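Local coordinates for bifunctional protein PutA (Bdellovibrio bacteriovorus, PDB 5UR2) that probably converts proline to glutamate in two steps, using a flavin-dependent proline dehydrogenase and an NAD-dependent L-glutamate gamma-semialdehyde dehydrogenase, at residues B[270-275]-B[297-302]; B[641-646]-B[777-782]; B[715-720]-B[744-749]. All coordinates share one frame; numbering follows the deposited sequence.

Interaction 1 (B[270-275]-B[297-302]). With P5F (N-propargylglycine-modified flavin adenine dinucleotide), chain F.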
loop_
_atom_site.group_PDB
_atom_site.type_symbol
_atom_site.label_atom_id
_atom_site.label_comp_id
_atom_site.label_asym_id
_atom_site.label_seq_id
_atom_site.Cartn_x
_atom_site.Cartn_y
_atom_site.Cartn_z
ATOM N N ILE B 270 -4.992 9.335 -54.897
ATOM C CA ILE B 270 -4.660 8.810 -53.575
ATOM C C ILE B 270 -4.541 10.002 -52.630
ATOM O O ILE B 270 -4.171 11.113 -53.040
ATOM C CB ILE B 270 -3.350 7.964 -53.603
ATOM C CG1 ILE B 270 -2.994 7.340 -52.242
ATOM C CG2 ILE B 270 -2.185 8.814 -54.055
ATOM C CD1 ILE B 270 -3.842 6.190 -51.783
ATOM N N VAL B 271 -4.896 9.776 -51.354
ATOM C CA VAL B 271 -4.818 10.808 -50.327
ATOM C C VAL B 271 -3.497 10.705 -49.581
ATOM O O VAL B 271 -3.057 9.611 -49.210
ATOM C CB VAL B 271 -6.004 10.706 -49.354
ATOM C CG1 VAL B 271 -5.782 11.635 -48.172
ATOM C CG2 VAL B 271 -7.303 11.083 -50.067
ATOM N N ILE B 272 -2.880 11.859 -49.324
ATOM C CA ILE B 272 -1.741 11.963 -48.426
ATOM C C ILE B 272 -2.101 12.930 -47.303
ATOM O O ILE B 272 -2.671 13.998 -47.558
ATOM C CB ILE B 272 -0.476 12.418 -49.185
ATOM C CG1 ILE B 272 0.035 11.293 -50.101
ATOM C CG2 ILE B 272 0.611 12.860 -48.215
ATOM C CD1 ILE B 272 0.530 10.054 -49.345
ATOM N N GLN B 273 -1.770 12.545 -46.055
ATOM C CA GLN B 273 -2.102 13.311 -44.848
ATOM C C GLN B 273 -0.858 14.044 -44.349
ATOM O O GLN B 273 0.073 13.421 -43.828
ATOM C CB GLN B 273 -2.650 12.401 -43.748
ATOM C CG GLN B 273 -3.921 11.627 -44.157
ATOM C CD GLN B 273 -3.942 10.207 -43.629
ATOM O OE1 GLN B 273 -2.914 9.525 -43.627
ATOM N NE2 GLN B 273 -5.119 9.737 -43.196
ATOM N N ALA B 274 -0.853 15.375 -44.483
ATOM C CA ALA B 274 0.311 16.157 -44.101
ATOM C C ALA B 274 0.554 16.173 -42.597
ATOM O O ALA B 274 1.629 16.595 -42.171
ATOM C CB ALA B 274 0.174 17.604 -44.614
ATOM N N TYR B 275 -0.391 15.741 -41.776
ATOM C CA TYR B 275 -0.070 15.730 -40.356
ATOM C C TYR B 275 0.780 14.530 -39.960
ATOM O O TYR B 275 1.148 14.419 -38.781
ATOM C CB TYR B 275 -1.354 15.813 -39.506
ATOM C CG TYR B 275 -2.255 14.586 -39.387
ATOM C CD1 TYR B 275 -2.094 13.449 -40.192
ATOM C CD2 TYR B 275 -3.314 14.591 -38.463
ATOM C CE1 TYR B 275 -2.959 12.338 -40.054
ATOM C CE2 TYR B 275 -4.172 13.504 -38.323
ATOM C CZ TYR B 275 -3.995 12.379 -39.106
ATOM O OH TYR B 275 -4.880 11.321 -38.949
ATOM N N PHE B 297 -0.996 10.684 -62.093
ATOM C CA PHE B 297 -2.177 10.457 -61.275
ATOM C C PHE B 297 -2.259 11.611 -60.280
ATOM O O PHE B 297 -1.384 12.478 -60.241
ATOM C CB PHE B 297 -2.115 9.089 -60.585
ATOM C CG PHE B 297 -0.951 8.942 -59.662
ATOM C CD1 PHE B 297 0.277 8.506 -60.132
ATOM C CD2 PHE B 297 -1.078 9.258 -58.312
ATOM C CE1 PHE B 297 1.356 8.380 -59.270
ATOM C CE2 PHE B 297 0.006 9.142 -57.448
ATOM C CZ PHE B 297 1.223 8.701 -57.925
ATOM N N TRP B 298 -3.288 11.605 -59.441
ATOM C CA TRP B 298 -3.575 12.724 -58.552
ATOM C C TRP B 298 -3.254 12.397 -57.094
ATOM O O TRP B 298 -3.389 11.253 -56.656
ATOM C CB TRP B 298 -5.048 13.124 -58.670
ATOM C CG TRP B 298 -5.339 13.824 -59.939
ATOM C CD1 TRP B 298 -5.369 13.273 -61.181
ATOM C CD2 TRP B 298 -5.645 15.213 -60.103
ATOM N NE1 TRP B 298 -5.676 14.230 -62.113
ATOM C CE2 TRP B 298 -5.850 15.432 -61.480
ATOM C CE3 TRP B 298 -5.767 16.291 -59.222
ATOM C CZ2 TRP B 298 -6.166 16.685 -62.002
ATOM C CZ3 TRP B 298 -6.085 17.541 -59.743
ATOM C CH2 TRP B 298 -6.274 17.726 -61.123
ATOM N N VAL B 299 -2.824 13.420 -56.350
ATOM C CA VAL B 299 -2.686 13.352 -54.903
ATOM C C VAL B 299 -3.643 14.362 -54.286
ATOM O O VAL B 299 -3.558 15.563 -54.571
ATOM C CB VAL B 299 -1.249 13.632 -54.445
ATOM C CG1 VAL B 299 -1.205 13.704 -52.926
ATOM C CG2 VAL B 299 -0.333 12.549 -54.931
ATOM N N ARG B 300 -4.570 13.887 -53.462
ATOM C CA ARG B 300 -5.421 14.795 -52.697
ATOM C C ARG B 300 -4.729 15.060 -51.368
ATOM O O ARG B 300 -4.666 14.177 -50.505
ATOM C CB ARG B 300 -6.816 14.222 -52.471
ATOM C CG ARG B 300 -7.678 15.120 -51.597
ATOM C CD ARG B 300 -8.866 14.379 -51.045
ATOM N NE ARG B 300 -9.792 13.951 -52.090
ATOM C CZ ARG B 300 -10.708 13.006 -51.903
ATOM N NH1 ARG B 300 -10.793 12.395 -50.716
ATOM N NH2 ARG B 300 -11.521 12.665 -52.893
ATOM N N LEU B 301 -4.205 16.265 -51.202
ATOM C CA LEU B 301 -3.414 16.585 -50.022
ATOM C C LEU B 301 -4.354 17.117 -48.942
ATOM O O LEU B 301 -5.048 18.118 -49.155
ATOM C CB LEU B 301 -2.326 17.592 -50.381
ATOM C CG LEU B 301 -1.280 17.914 -49.317
ATOM C CD1 LEU B 301 -0.445 16.686 -48.937
ATOM C CD2 LEU B 301 -0.392 19.060 -49.805
ATOM N N VAL B 302 -4.430 16.405 -47.815
ATOM C CA VAL B 302 -5.242 16.805 -46.675
ATOM C C VAL B 302 -4.306 16.988 -45.491
ATOM O O VAL B 302 -3.115 16.706 -45.576
ATOM C CB VAL B 302 -6.351 15.779 -46.343
ATOM C CG1 VAL B 302 -7.133 15.402 -47.585
ATOM C CG2 VAL B 302 -5.762 14.515 -45.701
HETATM P PA P5F F . -7.073 23.326 -40.182
HETATM O O1A P5F F . -6.133 24.384 -40.853
HETATM O O2A P5F F . -7.801 23.730 -38.999
HETATM O O5B P5F F . -6.381 22.092 -39.670
HETATM C C5B P5F F . -6.917 21.177 -38.723
HETATM C C4B P5F F . -6.063 19.900 -38.745
HETATM O O4B P5F F . -4.800 20.056 -38.142
HETATM C C3B P5F F . -6.639 18.688 -38.072
HETATM O O3B P5F F . -7.602 18.065 -38.833
HETATM C C2B P5F F . -5.448 17.841 -37.868
HETATM O O2B P5F F . -5.156 17.171 -39.046
HETATM C C1B P5F F . -4.378 18.837 -37.597
HETATM N N9A P5F F . -4.105 19.052 -36.198
HETATM C C8A P5F F . -4.989 19.463 -35.209
HETATM N N7A P5F F . -4.320 19.559 -34.054
HETATM C C5A P5F F . -2.977 19.230 -34.248
HETATM C C6A P5F F . -1.853 19.135 -33.430
HETATM N N6A P5F F . -1.937 19.445 -32.031
HETATM N N1A P5F F . -0.666 18.753 -33.940
HETATM C C2A P5F F . -0.535 18.457 -35.251
HETATM N N3A P5F F . -1.624 18.511 -36.072
HETATM C C4A P5F F . -2.827 18.889 -35.621
HETATM N N1 P5F F . -8.566 13.245 -43.738
HETATM C C2 P5F F . -7.879 11.977 -43.781
HETATM O O2 P5F F . -7.008 11.673 -42.759
HETATM N N3 P5F F . -8.087 11.060 -44.862
HETATM C C4 P5F F . -8.973 11.345 -45.930
HETATM O O4 P5F F . -9.129 10.403 -46.955
HETATM C C4X P5F F . -9.706 12.679 -45.881
HETATM N N5 P5F F . -10.742 13.021 -46.854
HETATM C C5X P5F F . -11.056 14.458 -46.985
HETATM C C6 P5F F . -11.645 14.978 -48.257
HETATM C C7 P5F F . -11.867 16.369 -48.417
HETATM C C7M P5F F . -12.462 16.881 -49.710
HETATM C C8 P5F F . -11.529 17.280 -47.371
HETATM C C8M P5F F . -11.747 18.766 -47.508
HETATM C C9 P5F F . -10.969 16.797 -46.165
HETATM C C9A P5F F . -10.736 15.336 -45.987
HETATM N N10 P5F F . -10.135 14.841 -44.747
HETATM C C10 P5F F . -9.485 13.562 -44.813
HETATM C "C1'" P5F F . -10.014 15.672 -43.523
HETATM C "C2'" P5F F . -8.789 16.587 -43.555
HETATM O "O2'" P5F F . -7.658 15.807 -43.467
HETATM C "C3'" P5F F . -8.752 17.653 -42.458
HETATM O "O3'" P5F F . -8.708 17.021 -41.234
HETATM C "C4'" P5F F . -9.940 18.604 -42.443
HETATM O "O4'" P5F F . -10.402 18.702 -43.746
HETATM C "C5'" P5F F . -9.684 19.972 -41.783
HETATM O "O5'" P5F F . -8.413 20.520 -42.075
HETATM P P P5F F . -8.115 22.080 -42.405
HETATM O O1P P5F F . -6.887 22.415 -43.335
HETATM O O2P P5F F . -9.544 22.542 -42.880
HETATM O O3P P5F F . -8.242 22.790 -40.930
HETATM C C21 P5F F . -12.435 11.204 -46.030
HETATM C C22 P5F F . -11.582 12.106 -46.561
HETATM C C23 P5F F . -12.083 9.707 -45.969
#

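Interaction 2 (B[641-646]-B[777-782])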
loop_
_atom_site.group_PDB
_atom_site.type_symbol
_atom_site.label_atom_id
_atom_site.label_comp_id
_atom_site.label_asym_id
_atom_site.label_seq_id
_atom_site.Cartn_x
_atom_site.Cartn_y
_atom_site.Cartn_z
ATOM N N TRP B 641 -0.222 -24.086 -19.442
ATOM C CA TRP B 641 0.353 -24.062 -20.782
ATOM C C TRP B 641 -0.174 -22.929 -21.655
ATOM O O TRP B 641 0.428 -22.653 -22.699
ATOM C CB TRP B 641 0.099 -25.400 -21.500
ATOM C CG TRP B 641 -1.323 -25.847 -21.377
ATOM C CD1 TRP B 641 -1.837 -26.732 -20.462
ATOM C CD2 TRP B 641 -2.435 -25.396 -22.170
ATOM N NE1 TRP B 641 -3.199 -26.874 -20.653
ATOM C CE2 TRP B 641 -3.590 -26.055 -21.684
ATOM C CE3 TRP B 641 -2.569 -24.491 -23.233
ATOM C CZ2 TRP B 641 -4.854 -25.839 -22.227
ATOM C CZ3 TRP B 641 -3.822 -24.279 -23.776
ATOM C CH2 TRP B 641 -4.952 -24.950 -23.270
ATOM N N ASN B 642 -1.292 -22.284 -21.289
ATOM C CA ASN B 642 -1.945 -21.404 -22.263
ATOM C C ASN B 642 -1.276 -20.038 -22.382
ATOM O O ASN B 642 -1.411 -19.382 -23.420
ATOM C CB ASN B 642 -3.431 -21.252 -21.948
ATOM C CG ASN B 642 -3.690 -20.471 -20.688
ATOM O OD1 ASN B 642 -2.910 -20.513 -19.737
ATOM N ND2 ASN B 642 -4.820 -19.773 -20.658
ATOM N N PHE B 643 -0.598 -19.562 -21.339
ATOM C CA PHE B 643 0.313 -18.420 -21.441
ATOM C C PHE B 643 1.669 -18.950 -20.997
ATOM O O PHE B 643 2.102 -18.701 -19.862
ATOM C CB PHE B 643 -0.148 -17.222 -20.613
ATOM C CG PHE B 643 -1.343 -16.521 -21.189
ATOM C CD1 PHE B 643 -2.621 -16.994 -20.948
ATOM C CD2 PHE B 643 -1.185 -15.395 -21.985
ATOM C CE1 PHE B 643 -3.735 -16.359 -21.491
ATOM C CE2 PHE B 643 -2.293 -14.746 -22.532
ATOM C CZ PHE B 643 -3.574 -15.243 -22.285
ATOM N N PRO B 644 2.364 -19.678 -21.875
ATOM C CA PRO B 644 3.403 -20.614 -21.406
ATOM C C PRO B 644 4.667 -19.953 -20.880
ATOM O O PRO B 644 5.367 -20.586 -20.084
ATOM C CB PRO B 644 3.679 -21.480 -22.645
ATOM C CG PRO B 644 3.285 -20.614 -23.808
ATOM C CD PRO B 644 2.139 -19.762 -23.330
ATOM N N LEU B 645 4.987 -18.718 -21.274
ATOM C CA LEU B 645 6.116 -18.016 -20.661
ATOM C C LEU B 645 5.665 -17.005 -19.617
ATOM O O LEU B 645 6.265 -16.929 -18.537
ATOM C CB LEU B 645 6.973 -17.295 -21.719
ATOM C CG LEU B 645 8.292 -16.624 -21.288
ATOM C CD1 LEU B 645 9.342 -17.687 -20.896
ATOM C CD2 LEU B 645 8.848 -15.673 -22.338
ATOM N N ALA B 646 4.599 -16.249 -19.914
ATOM C CA ALA B 646 4.228 -15.094 -19.101
ATOM C C ALA B 646 3.797 -15.506 -17.692
ATOM O O ALA B 646 4.331 -15.002 -16.700
ATOM C CB ALA B 646 3.129 -14.282 -19.803
ATOM N N GLY B 777 -10.212 -19.597 -27.728
ATOM C CA GLY B 777 -10.947 -19.606 -26.487
ATOM C C GLY B 777 -10.216 -20.237 -25.327
ATOM O O GLY B 777 -10.818 -20.419 -24.267
ATOM N N GLN B 778 -8.929 -20.549 -25.481
ATOM C CA GLN B 778 -8.165 -21.229 -24.432
ATOM C C GLN B 778 -7.551 -20.223 -23.451
ATOM O O GLN B 778 -6.337 -20.153 -23.254
ATOM C CB GLN B 778 -7.087 -22.115 -25.055
ATOM C CG GLN B 778 -7.608 -23.167 -26.077
ATOM C CD GLN B 778 -6.479 -24.033 -26.656
ATOM O OE1 GLN B 778 -6.372 -25.222 -26.337
ATOM N NE2 GLN B 778 -5.626 -23.430 -27.491
ATOM N N LYS B 779 -8.421 -19.427 -22.829
ATOM C CA LYS B 779 -8.019 -18.446 -21.832
ATOM C C LYS B 779 -8.983 -18.512 -20.667
ATOM O O LYS B 779 -10.171 -18.789 -20.855
ATOM C CB LYS B 779 -7.993 -17.014 -22.385
ATOM C CG LYS B 779 -7.162 -16.844 -23.648
ATOM C CD LYS B 779 -7.047 -15.379 -24.095
ATOM C CE LYS B 779 -6.267 -15.298 -25.438
ATOM N NZ LYS B 779 -6.044 -13.914 -25.935
ATOM N N CYS B 780 -8.463 -18.305 -19.461
ATOM C CA CYS B 780 -9.353 -18.234 -18.311
ATOM C C CYS B 780 -10.274 -17.030 -18.392
ATOM O O CYS B 780 -11.336 -17.031 -17.760
ATOM C CB CYS B 780 -8.548 -18.193 -16.997
ATOM S SG CYS B 780 -7.641 -19.732 -16.551
ATOM N N SER B 781 -9.878 -16.000 -19.138
ATOM C CA SER B 781 -10.659 -14.783 -19.307
ATOM C C SER B 781 -11.598 -14.829 -20.513
ATOM O O SER B 781 -12.312 -13.848 -20.753
ATOM C CB SER B 781 -9.710 -13.579 -19.442
ATOM O OG SER B 781 -8.833 -13.754 -20.549
ATOM N N ALA B 782 -11.606 -15.930 -21.270
ATOM C CA ALA B 782 -12.300 -15.962 -22.556
ATOM C C ALA B 782 -13.805 -15.796 -22.377
ATOM O O ALA B 782 -14.404 -16.324 -21.433
ATOM C CB ALA B 782 -12.005 -17.275 -23.288
HETATM O O HOH W 1 -5.755 -17.821 -18.537
#

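Interaction 3 (B[715-720]-B[744-749])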
loop_
_atom_site.group_PDB
_atom_site.type_symbol
_atom_site.label_atom_id
_atom_site.label_comp_id
_atom_site.label_asym_id
_atom_site.label_seq_id
_atom_site.Cartn_x
_atom_site.Cartn_y
_atom_site.Cartn_z
ATOM N N ALA B 715 2.043 -21.589 -5.812
ATOM C CA ALA B 715 1.393 -20.796 -6.852
ATOM C C ALA B 715 0.951 -21.753 -7.949
ATOM O O ALA B 715 1.786 -22.412 -8.581
ATOM C CB ALA B 715 2.324 -19.714 -7.403
ATOM N N PHE B 716 -0.357 -21.861 -8.140
ATOM C CA PHE B 716 -0.949 -22.770 -9.107
ATOM C C PHE B 716 -1.996 -22.033 -9.908
ATOM O O PHE B 716 -2.882 -21.394 -9.336
ATOM C CB PHE B 716 -1.607 -23.995 -8.456
ATOM C CG PHE B 716 -2.566 -24.706 -9.374
ATOM C CD1 PHE B 716 -2.102 -25.592 -10.339
ATOM C CD2 PHE B 716 -3.935 -24.456 -9.295
ATOM C CE1 PHE B 716 -2.984 -26.238 -11.201
ATOM C CE2 PHE B 716 -4.827 -25.086 -10.153
ATOM C CZ PHE B 716 -4.351 -25.985 -11.108
ATOM N N THR B 717 -1.900 -22.135 -11.222
ATOM C CA THR B 717 -2.935 -21.636 -12.113
ATOM C C THR B 717 -3.333 -22.743 -13.071
ATOM O O THR B 717 -2.481 -23.306 -13.764
ATOM C CB THR B 717 -2.464 -20.395 -12.860
ATOM O OG1 THR B 717 -2.337 -19.320 -11.920
ATOM C CG2 THR B 717 -3.455 -20.031 -13.954
ATOM N N GLY B 718 -4.620 -23.059 -13.088
ATOM C CA GLY B 718 -5.125 -24.182 -13.856
ATOM C C GLY B 718 -6.593 -24.409 -13.564
ATOM O O GLY B 718 -7.340 -23.463 -13.279
ATOM N N SER B 719 -6.987 -25.675 -13.608
ATOM C CA SER B 719 -8.389 -26.035 -13.519
ATOM C C SER B 719 -8.893 -25.960 -12.082
ATOM O O SER B 719 -8.126 -26.037 -11.112
ATOM C CB SER B 719 -8.623 -27.445 -14.054
ATOM O OG SER B 719 -8.129 -28.414 -13.154
ATOM N N LYS B 720 -10.217 -25.822 -11.965
ATOM C CA LYS B 720 -10.859 -25.820 -10.658
ATOM C C LYS B 720 -10.579 -27.123 -9.920
ATOM O O LYS B 720 -10.243 -27.116 -8.731
ATOM C CB LYS B 720 -12.363 -25.619 -10.823
ATOM C CG LYS B 720 -13.096 -25.290 -9.535
ATOM C CD LYS B 720 -14.610 -25.280 -9.745
ATOM C CE LYS B 720 -15.102 -26.699 -9.997
ATOM N NZ LYS B 720 -16.552 -26.838 -9.826
ATOM N N ILE B 744 -1.628 -19.626 -3.716
ATOM C CA ILE B 744 -1.962 -18.529 -4.611
ATOM C C ILE B 744 -2.542 -19.169 -5.868
ATOM O O ILE B 744 -1.790 -19.696 -6.694
ATOM C CB ILE B 744 -0.736 -17.657 -4.913
ATOM C CG1 ILE B 744 -0.074 -17.221 -3.603
ATOM C CG2 ILE B 744 -1.133 -16.428 -5.744
ATOM C CD1 ILE B 744 1.315 -16.583 -3.768
ATOM N N ILE B 745 -3.875 -19.115 -6.031
ATOM C CA ILE B 745 -4.610 -20.002 -6.935
ATOM C C ILE B 745 -5.463 -19.194 -7.914
ATOM O O ILE B 745 -6.233 -18.325 -7.495
ATOM C CB ILE B 745 -5.532 -20.957 -6.155
ATOM C CG1 ILE B 745 -4.755 -21.786 -5.140
ATOM C CG2 ILE B 745 -6.263 -21.874 -7.121
ATOM C CD1 ILE B 745 -3.877 -22.811 -5.755
ATOM N N GLU B 746 -5.381 -19.527 -9.206
ATOM C CA GLU B 746 -6.293 -19.028 -10.238
ATOM C C GLU B 746 -6.905 -20.230 -10.959
ATOM O O GLU B 746 -6.169 -21.116 -11.404
ATOM C CB GLU B 746 -5.539 -18.111 -11.211
ATOM C CG GLU B 746 -6.381 -17.517 -12.354
ATOM C CD GLU B 746 -5.528 -16.901 -13.477
ATOM O OE1 GLU B 746 -4.422 -16.347 -13.221
ATOM O OE2 GLU B 746 -5.959 -17.009 -14.641
ATOM N N MET B 747 -8.249 -20.276 -11.070
ATOM C CA MET B 747 -8.937 -21.503 -11.484
ATOM C C MET B 747 -9.950 -21.363 -12.628
ATOM O O MET B 747 -10.720 -22.303 -12.869
ATOM C CB MET B 747 -9.653 -22.131 -10.290
ATOM C CG MET B 747 -8.744 -22.893 -9.365
ATOM S SD MET B 747 -9.691 -23.461 -7.972
ATOM C CE MET B 747 -10.177 -21.903 -7.255
ATOM N N GLY B 748 -9.981 -20.258 -13.350
ATOM C CA GLY B 748 -10.832 -20.207 -14.526
ATOM C C GLY B 748 -12.153 -19.485 -14.307
ATOM O O GLY B 748 -12.486 -19.009 -13.215
ATOM N N GLY B 749 -12.921 -19.416 -15.398
ATOM C CA GLY B 749 -14.159 -18.664 -15.405
ATOM C C GLY B 749 -15.134 -19.189 -16.434
ATOM O O GLY B 749 -14.830 -20.089 -17.220
HETATM O O HOH W 2 -1.453 -18.611 -9.184
HETATM O O HOH W 3 -1.197 -16.567 -12.192
#

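Interaction 1 (B[270-275]-B[297-302])
Phe297 and Ile270 lie side by side and point the same way, with Phe297 CE2 4.1 Å from Ile270 CG2. Trp298 contributes its carbonyl, its O accepting from Ile270 N at 3.1 Å, while its indole turns away from the neighbouring strand. Val299 faces the same way as Ile270, Ile272 and Leu301, and its CG1, anti to the backbone N (chi1 174°), rests 3.9 Å from Ile272 CG1. Arg300 bonds through both backbone polar atoms, N to Ile270 O and O from Ile272 N. Its side chain passes Val271 CG2 on the flavin side of the sheet, and a bend at chi3 (-65°) sets the guanidinium obliquely to the isoalloxazine, with Arg300 NH1 3.7 Å from P5F C6. A salt bridge to Asp239 and a hydrogen bond to Ser196 fix this group. Leu301 turns back to the outer layer, where CD1 meets Ile272 CG2 and the side chain touches helix 327-343. Val302 is the last bridge between the two segments, which are neighbouring parallel strands of the eight-stranded beta/alpha (TIM) barrel of the proline dehydrogenase: its O takes Ala274 N at 2.8 Å in an almost straight bond (178°). Val302 CG2 packs beside Gln273 CG, and Val302 CB lies 3.2 Å from P5F O2' of the ribityl chain. Next to it Gln273 NE2 donates to P5F O2 at 2.7 Å and also to Glu241 O. Ile270, Ile272, Val299 and Leu301 thus make one face of the pair wholly apolar, while the face of Val271, Gln273, Arg300 and Val302 mixes valine packing with polar groups at the flavin, where the N-H on O2 would probably polarise the C2=O2 bond and draw electron density toward that end of the inactivator-modified ring.

Interaction 2 (B[641-646]-B[777-782])
Gln778 runs at about a right angle to the side chain of Trp641, its amide plane turned 53° from the indole plane. The meeting is made by the six-membered part of the indole, with Trp641 CH2 3.4 Å from Gln778 OE1 and CZ3 slightly farther; the same oxygen takes a weak hydrogen bond from Val823 N. Phe643 and Lys779 also cross nearly perpendicularly, but here the lysine stem, extended beyond CG, comes to the ring's edge near its plane, Lys779 CD lying 3.9 Å from Phe643 CZ. The stem carries NZ on to a salt bridge with Glu589, and the Phe643 ring has a cation-pi partner in Lys585. Asn642 supplies the direct polar link. With CG between the backbone N and the carbonyl carbon (chi1 69°), its amide is aimed at the opposing backbone, and ND2 donates to Gln778 O at 3.0 Å with the acceptor in the amide plane. Its other N-H goes to a water, 3.0 Å from Asn642 ND2, that also accepts from Cys780 N at 2.9 Å. In the aldehyde dehydrogenase fold an asparagine amide and the backbone N-H of the nucleophilic cysteine form the oxyanion hole; Cys780 is the predicted nucleophile, and the water occupies a position consistent with that of the substrate oxygen. The cysteine loop is shaped by two successive turns: an inverse gamma turn centred on Gln778, with a weak bond from Lys779 N to Gly777 O, and a type I turn from Lys779 to Ala782, closed by a weak bond from Ala782 N to Lys779 O and held at the carbonyls of Cys780 and Ala782 by Asn751 ND2.

Interaction 3 (B[715-720]-B[744-749])
At the edge of the Phe716 ring, near its plane, sits Ile745 CD1, 3.9 Å from Phe716 CD2. Within the ring's own segment Gly718 N lies over one face, 3.5 Å above the plane and offset toward the rim, and Ser719 O lies in plane at the edge. On the other face of the sheet Thr717 and Glu746 cross at a slant. Thr717 CG2, anti to the backbone N, sits 3.8 Å from Glu746 CD, while OG1 meets two waters. One water donates to Ile744 O; the other makes a weak bond to Glu746 OE1. Three parallel-strand bonds join the backbones, the last from Gly718 N to Glu746 O at 3.0 Å, nearly along the C=O axis. Beyond the strands Met747 CG packs against Ser719 O and its sulfur against Lys720, and the side chain also touches Val740 of the second subunit. Ser719 caps helix 720-730 through OG to Val722 N, and Lys720 NZ forms a salt bridge with Glu900. Strand 711-717, helix 720-730 and strand 742-746 make a beta-alpha-beta unit of the Rossmann-type NAD-binding domain of aldehyde dehydrogenases, with the predicted active-site glutamate, Glu746, at the end of its second strand.

Interaction 1 belongs to the proline dehydrogenase barrel; interactions 2 and 3 share the aldehyde dehydrogenase module, on the opposite side of the chain's centre, with about 28 Å between the nearest atoms of interactions 1 and 2. Interactions 1 and 3 are buried parallel strand pairs within beta-alpha-beta units, whereas interaction 2 joins two loops, is partly buried and combines one direct side-chain bond and a bridging water with aromatic rings set against Gln778 and the Lys779 stem. Interaction 3 is nested inside the long chain loop closed by interaction 2, and the two touch: Cys780 CB lies 3.7 Å from Glu746 OE2. The predicted catalytic pair thus spans them, while interaction 1 serves a flavin instead.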